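Cell division control protein Cdc48 (Mycobacterium smegmatis, PDB 5E7P) probably binds and hydrolyses ATP as a Cdc48-type AAA ATPase with two nucleotide-binding modules, and is seen here holding ADP in both. Local coordinates at residues V191-V196 with G270-G275; G275-V280 with F324-D329. One frame throughout, in Å; residues are numbered along the deposited sequence.

Interaction 1 (V191-V196 with G270-G275); sequences VQPNSV and GPAGVG. With ADP (adenosine-5'-diphosphate), chain C.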
# COMPACT_ATOMS: atom_id res chain seq x y z
N VAL A 191 -3.46 -11.56 1.38
CA VAL A 191 -4.62 -11.15 2.16
C VAL A 191 -4.58 -9.65 2.45
O VAL A 191 -3.67 -9.15 3.11
CB VAL A 191 -4.72 -11.93 3.48
CG1 VAL A 191 -5.96 -11.49 4.25
CG2 VAL A 191 -4.75 -13.43 3.22
N GLN A 192 -5.58 -8.95 1.93
CA GLN A 192 -5.69 -7.51 2.08
C GLN A 192 -6.90 -7.17 2.95
O GLN A 192 -7.75 -8.02 3.20
CB GLN A 192 -5.81 -6.86 0.70
CG GLN A 192 -4.62 -7.12 -0.20
CD GLN A 192 -3.33 -6.53 0.36
OE1 GLN A 192 -3.33 -5.43 0.91
NE2 GLN A 192 -2.23 -7.28 0.24
N PRO A 193 -6.98 -5.92 3.44
CA PRO A 193 -8.16 -5.52 4.22
C PRO A 193 -9.47 -5.64 3.43
O PRO A 193 -10.51 -5.88 4.02
CB PRO A 193 -7.88 -4.06 4.55
CG PRO A 193 -6.39 -3.97 4.57
CD PRO A 193 -5.91 -4.90 3.50
N ASN A 194 -9.40 -5.48 2.11
CA ASN A 194 -10.58 -5.62 1.27
C ASN A 194 -10.78 -7.06 0.78
O ASN A 194 -11.60 -7.32 -0.10
CB ASN A 194 -10.54 -4.65 0.09
CG ASN A 194 -9.30 -4.82 -0.77
OD1 ASN A 194 -8.52 -5.74 -0.57
ND2 ASN A 194 -9.13 -3.92 -1.74
N SER A 195 -10.03 -7.99 1.35
CA SER A 195 -10.20 -9.40 1.04
C SER A 195 -11.21 -10.00 2.00
O SER A 195 -11.51 -9.41 3.04
CB SER A 195 -8.87 -10.15 1.16
OG SER A 195 -7.93 -9.69 0.22
N VAL A 196 -11.75 -11.16 1.65
CA VAL A 196 -12.55 -11.93 2.58
C VAL A 196 -11.93 -13.31 2.77
O VAL A 196 -11.56 -13.97 1.81
CB VAL A 196 -14.03 -12.04 2.13
CG1 VAL A 196 -14.14 -12.60 0.71
CG2 VAL A 196 -14.84 -12.88 3.11
N GLY A 270 -7.16 6.02 1.62
CA GLY A 270 -5.84 6.03 2.22
C GLY A 270 -5.26 4.63 2.25
O GLY A 270 -5.99 3.66 2.02
N PRO A 271 -3.96 4.51 2.55
CA PRO A 271 -3.21 3.25 2.52
C PRO A 271 -3.90 2.10 3.26
O PRO A 271 -4.63 2.33 4.22
CB PRO A 271 -1.90 3.62 3.22
CG PRO A 271 -1.74 5.07 2.97
CD PRO A 271 -3.13 5.63 3.02
N ALA A 272 -3.66 0.88 2.80
CA ALA A 272 -4.27 -0.29 3.41
C ALA A 272 -3.81 -0.47 4.85
O ALA A 272 -2.61 -0.46 5.14
CB ALA A 272 -3.95 -1.54 2.58
N GLY A 273 -4.77 -0.62 5.76
CA GLY A 273 -4.46 -0.85 7.16
C GLY A 273 -3.99 0.39 7.88
O GLY A 273 -3.44 0.31 8.99
N VAL A 274 -4.18 1.55 7.26
CA VAL A 274 -3.77 2.80 7.88
C VAL A 274 -4.69 3.17 9.04
O VAL A 274 -4.32 3.93 9.93
CB VAL A 274 -3.70 3.96 6.85
CG1 VAL A 274 -5.09 4.51 6.58
CG2 VAL A 274 -2.77 5.06 7.35
N GLY A 275 -5.90 2.61 9.03
CA GLY A 275 -6.85 2.83 10.10
C GLY A 275 -8.10 3.58 9.68
O GLY A 275 -8.67 4.35 10.46
PB ADP C . -8.11 0.27 7.11
O1B ADP C . -7.66 -0.76 6.11
O2B ADP C . -9.59 0.27 7.37
O3B ADP C . -7.53 1.65 6.91
PA ADP C . -8.33 -0.56 9.80
O1A ADP C . -9.05 -1.86 9.60
O2A ADP C . -9.12 0.67 10.17
O3A ADP C . -7.46 -0.28 8.47
O5' ADP C . -7.19 -0.82 10.89
C5' ADP C . -6.04 -1.56 10.50
C4' ADP C . -5.81 -2.61 11.58
O4' ADP C . -5.11 -2.01 12.67
C3' ADP C . -7.14 -3.13 12.11
O3' ADP C . -7.16 -4.56 12.06
C2' ADP C . -7.22 -2.66 13.55
O2' ADP C . -7.61 -3.75 14.39
C1' ADP C . -5.82 -2.19 13.89
N9 ADP C . -5.84 -0.90 14.61
C8 ADP C . -6.09 0.31 14.07
N7 ADP C . -6.01 1.29 15.01
C5 ADP C . -5.70 0.70 16.18
C6 ADP C . -5.46 1.14 17.58
N6 ADP C . -5.55 2.45 17.92
N1 ADP C . -5.17 0.20 18.50
C2 ADP C . -5.08 -1.11 18.18
N3 ADP C . -5.28 -1.57 16.93
C4 ADP C . -5.59 -0.74 15.91
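The Pro193 ring lies against the methyl of Ala272, whose CB is 4.0 Å from Pro193 CG; this pair is the compact part of a small contact that buries 97 Å² in all. CD of the ring sits just as near that methyl, while CG also faces the backbone of Gly273, 3.9 Å from its N. The CB side of the ring reaches the nucleotide, Pro193 CB lying 3.7 Å from O1B of ADP. A type I turn from Gln192 to Ser195 puts Pro193 at its second position, closed by Ser195 N to Gln192 O and braced by Gln192 N donating to Ser195 OG.

Residues 270-275 form most of the Walker A motif, the P-loop that wraps the β-phosphate. Its type II turn, Pro271 to Val274, places Gly273 at a positive phi (75°). Gly273 N donates to ADP O1B (2.9 Å, 144°) and Gly275 N to ADP O3B (2.8 Å), so Pro193 sits beside an oxygen already gripped by the loop.

Away from the phosphate the contact is looser. The chain of Gln192 folds at chi2 (-63°), yet its OE1 comes no closer than 4.3 Å to Ala272 CB, and its amide NE2 is engaged by Ser190 and Ser472 instead. Pro193 and Ala272 both stay partly accessible, and no hydrogen bond joins the segments directly.

Interaction 2 (G275-V280 with F324-D329); sequences GKATMV and FIADVD. With ADP (adenosine-5'-diphosphate), chain C.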
# COMPACT_ATOMS: atom_id res chain seq x y z
N GLY A 275 -5.90 2.61 9.03
CA GLY A 275 -6.85 2.83 10.10
C GLY A 275 -8.10 3.58 9.68
O GLY A 275 -8.67 4.35 10.46
N LYS A 276 -8.55 3.36 8.45
CA LYS A 276 -9.73 4.04 7.93
C LYS A 276 -11.03 3.60 8.62
O LYS A 276 -11.84 4.43 9.02
CB LYS A 276 -9.85 3.84 6.42
CG LYS A 276 -8.68 4.39 5.63
CD LYS A 276 -8.88 4.16 4.14
CE LYS A 276 -8.95 2.68 3.81
NZ LYS A 276 -7.66 1.99 4.10
N ALA A 277 -11.21 2.29 8.76
CA ALA A 277 -12.43 1.76 9.37
C ALA A 277 -12.48 2.07 10.86
O ALA A 277 -13.54 2.39 11.40
CB ALA A 277 -12.55 0.26 9.12
N THR A 278 -11.33 1.96 11.52
CA THR A 278 -11.23 2.27 12.94
C THR A 278 -11.58 3.73 13.22
O THR A 278 -12.24 4.05 14.21
CB THR A 278 -9.83 1.95 13.48
OG1 THR A 278 -9.58 0.54 13.35
CG2 THR A 278 -9.70 2.34 14.95
N MET A 279 -11.14 4.62 12.33
CA MET A 279 -11.45 6.04 12.46
C MET A 279 -12.96 6.28 12.38
O MET A 279 -13.50 7.07 13.15
CB MET A 279 -10.74 6.86 11.37
CG MET A 279 -11.12 8.33 11.39
SD MET A 279 -10.44 9.31 10.04
CE MET A 279 -11.48 8.79 8.68
N VAL A 280 -13.61 5.61 11.44
CA VAL A 280 -15.05 5.78 11.23
C VAL A 280 -15.85 5.32 12.45
O VAL A 280 -16.78 6.00 12.89
CB VAL A 280 -15.53 5.04 9.97
CG1 VAL A 280 -17.04 5.21 9.79
CG2 VAL A 280 -14.79 5.55 8.74
N PHE A 324 -22.52 2.26 7.54
CA PHE A 324 -21.09 2.17 7.27
C PHE A 324 -20.72 0.88 6.54
O PHE A 324 -21.00 -0.22 7.01
CB PHE A 324 -20.28 2.30 8.57
CG PHE A 324 -18.82 1.99 8.42
CD1 PHE A 324 -18.08 2.51 7.38
CD2 PHE A 324 -18.18 1.18 9.35
CE1 PHE A 324 -16.73 2.21 7.24
CE2 PHE A 324 -16.83 0.88 9.23
CZ PHE A 324 -16.11 1.40 8.17
N ILE A 325 -20.10 1.03 5.37
CA ILE A 325 -19.59 -0.11 4.62
C ILE A 325 -18.07 -0.06 4.54
O ILE A 325 -17.50 0.77 3.82
CB ILE A 325 -20.19 -0.20 3.20
CG1 ILE A 325 -21.72 -0.32 3.28
CG2 ILE A 325 -19.62 -1.39 2.46
CD1 ILE A 325 -22.39 -0.36 1.93
N ALA A 326 -17.41 -0.94 5.29
CA ALA A 326 -15.96 -1.01 5.28
C ALA A 326 -15.47 -1.68 3.99
O ALA A 326 -15.94 -2.76 3.64
CB ALA A 326 -15.46 -1.77 6.49
N ASP A 327 -14.55 -1.01 3.30
CA ASP A 327 -13.96 -1.53 2.07
C ASP A 327 -15.02 -1.84 1.02
O ASP A 327 -15.22 -2.99 0.62
CB ASP A 327 -13.07 -2.75 2.37
CG ASP A 327 -12.00 -2.44 3.40
OD1 ASP A 327 -10.99 -1.79 3.04
OD2 ASP A 327 -12.16 -2.83 4.58
N VAL A 328 -15.68 -0.78 0.56
CA VAL A 328 -16.80 -0.87 -0.36
C VAL A 328 -16.35 -1.22 -1.78
O VAL A 328 -17.17 -1.55 -2.64
CB VAL A 328 -17.61 0.45 -0.35
CG1 VAL A 328 -16.84 1.56 -1.05
CG2 VAL A 328 -19.00 0.26 -0.98
N ASP A 329 -15.04 -1.17 -2.03
CA ASP A 329 -14.54 -1.49 -3.36
C ASP A 329 -14.69 -2.98 -3.70
O ASP A 329 -14.68 -3.36 -4.87
CB ASP A 329 -13.08 -1.03 -3.53
CG ASP A 329 -12.18 -1.54 -2.43
OD1 ASP A 329 -12.61 -1.56 -1.26
OD2 ASP A 329 -11.03 -1.92 -2.74
PB ADP C . -8.11 0.27 7.11
O1B ADP C . -7.66 -0.76 6.11
O2B ADP C . -9.59 0.27 7.37
O3B ADP C . -7.53 1.65 6.91
PA ADP C . -8.33 -0.56 9.80
O1A ADP C . -9.05 -1.86 9.60
O2A ADP C . -9.12 0.67 10.17
O3A ADP C . -7.46 -0.28 8.47
O5' ADP C . -7.19 -0.82 10.89
C5' ADP C . -6.04 -1.56 10.50
C4' ADP C . -5.81 -2.61 11.58
O4' ADP C . -5.11 -2.01 12.67
C3' ADP C . -7.14 -3.13 12.11
O3' ADP C . -7.16 -4.56 12.06
C2' ADP C . -7.22 -2.66 13.55
O2' ADP C . -7.61 -3.75 14.39
C1' ADP C . -5.82 -2.19 13.89
N9 ADP C . -5.84 -0.90 14.61
C8 ADP C . -6.09 0.31 14.07
N7 ADP C . -6.01 1.29 15.01
C5 ADP C . -5.70 0.70 16.18
C6 ADP C . -5.46 1.14 17.58
N6 ADP C . -5.55 2.45 17.92
N1 ADP C . -5.17 0.20 18.50
C2 ADP C . -5.08 -1.11 18.18
N3 ADP C . -5.28 -1.57 16.93
C4 ADP C . -5.59 -0.74 15.91
O HOH W 1 -7.74 -0.87 3.65
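This is a buried apolar contact between a helix and a strand of one AAA module, where the helix after the P-loop packs on the strand that ends in the Walker B region. The axes of 276-280 and 324-326 come within 9.5 Å and run nearly antiparallel, at 162°. Phe324, with CG anti to its N (chi1 170°), projects its ring toward the helix. Val280 CG1 meets it over the centre of one face in a CH-π contact, 3.8 Å from the ring centroid and 13° off the normal. Ala277 CB instead touches the ring edge near its plane, 3.9 Å from Phe324 CZ, and its methyl also approaches Ala326 CB at 4.4 Å.

Beside this apolar patch the helix start grips the diphosphate. Ala277 N donates to ADP O2B (2.9 Å) and Thr278 N to ADP O2A, while Lys276, bent at its last two torsions, curls NZ back to ADP O3B (2.8 Å), and NZ is also hydrogen-bonded to the backbone O of Gly270. The helix dipole probably adds to this attraction. Ala277 stands where Walker A usually has Ser or Thr, and Ala326 and Asp327 apparently where Walker B usually has Asp and Glu. One water accepts from Lys276 NZ, appears to donate to ADP O1B at a distance too short to be trusted, and reaches Asp327 OD1 only weakly.

The strand is paired on one side with 289-293 and on the other with 361-366. Val280 and Lys276 extend the packing onto Ile364 and Thr366 of the latter, and Met279 touches helix 237-249.

From the N terminus, the loop 191-196 between strands 188-190 and 196-199 comes first, and interaction 1 closes a long excursion from it to the P-loop after strand 265-269. Interaction 2 then opens at Gly275, where interaction 1 ends, and closes a shorter loop through strand 289-293 and helix 302-319 to strand 321-326. The two are in series, neither nested nor crossed, with centres about 9 Å apart. Both meet ADP. They also join directly: Asn194 ND2 is probably hydrogen-bonded to Asp329 OD2, and Lys276 NZ to Gly270 O. The loop 191-196 is thus tied to the P-loop and, through Asp329, probably to the end of the Walker B strand region of the first AAA module.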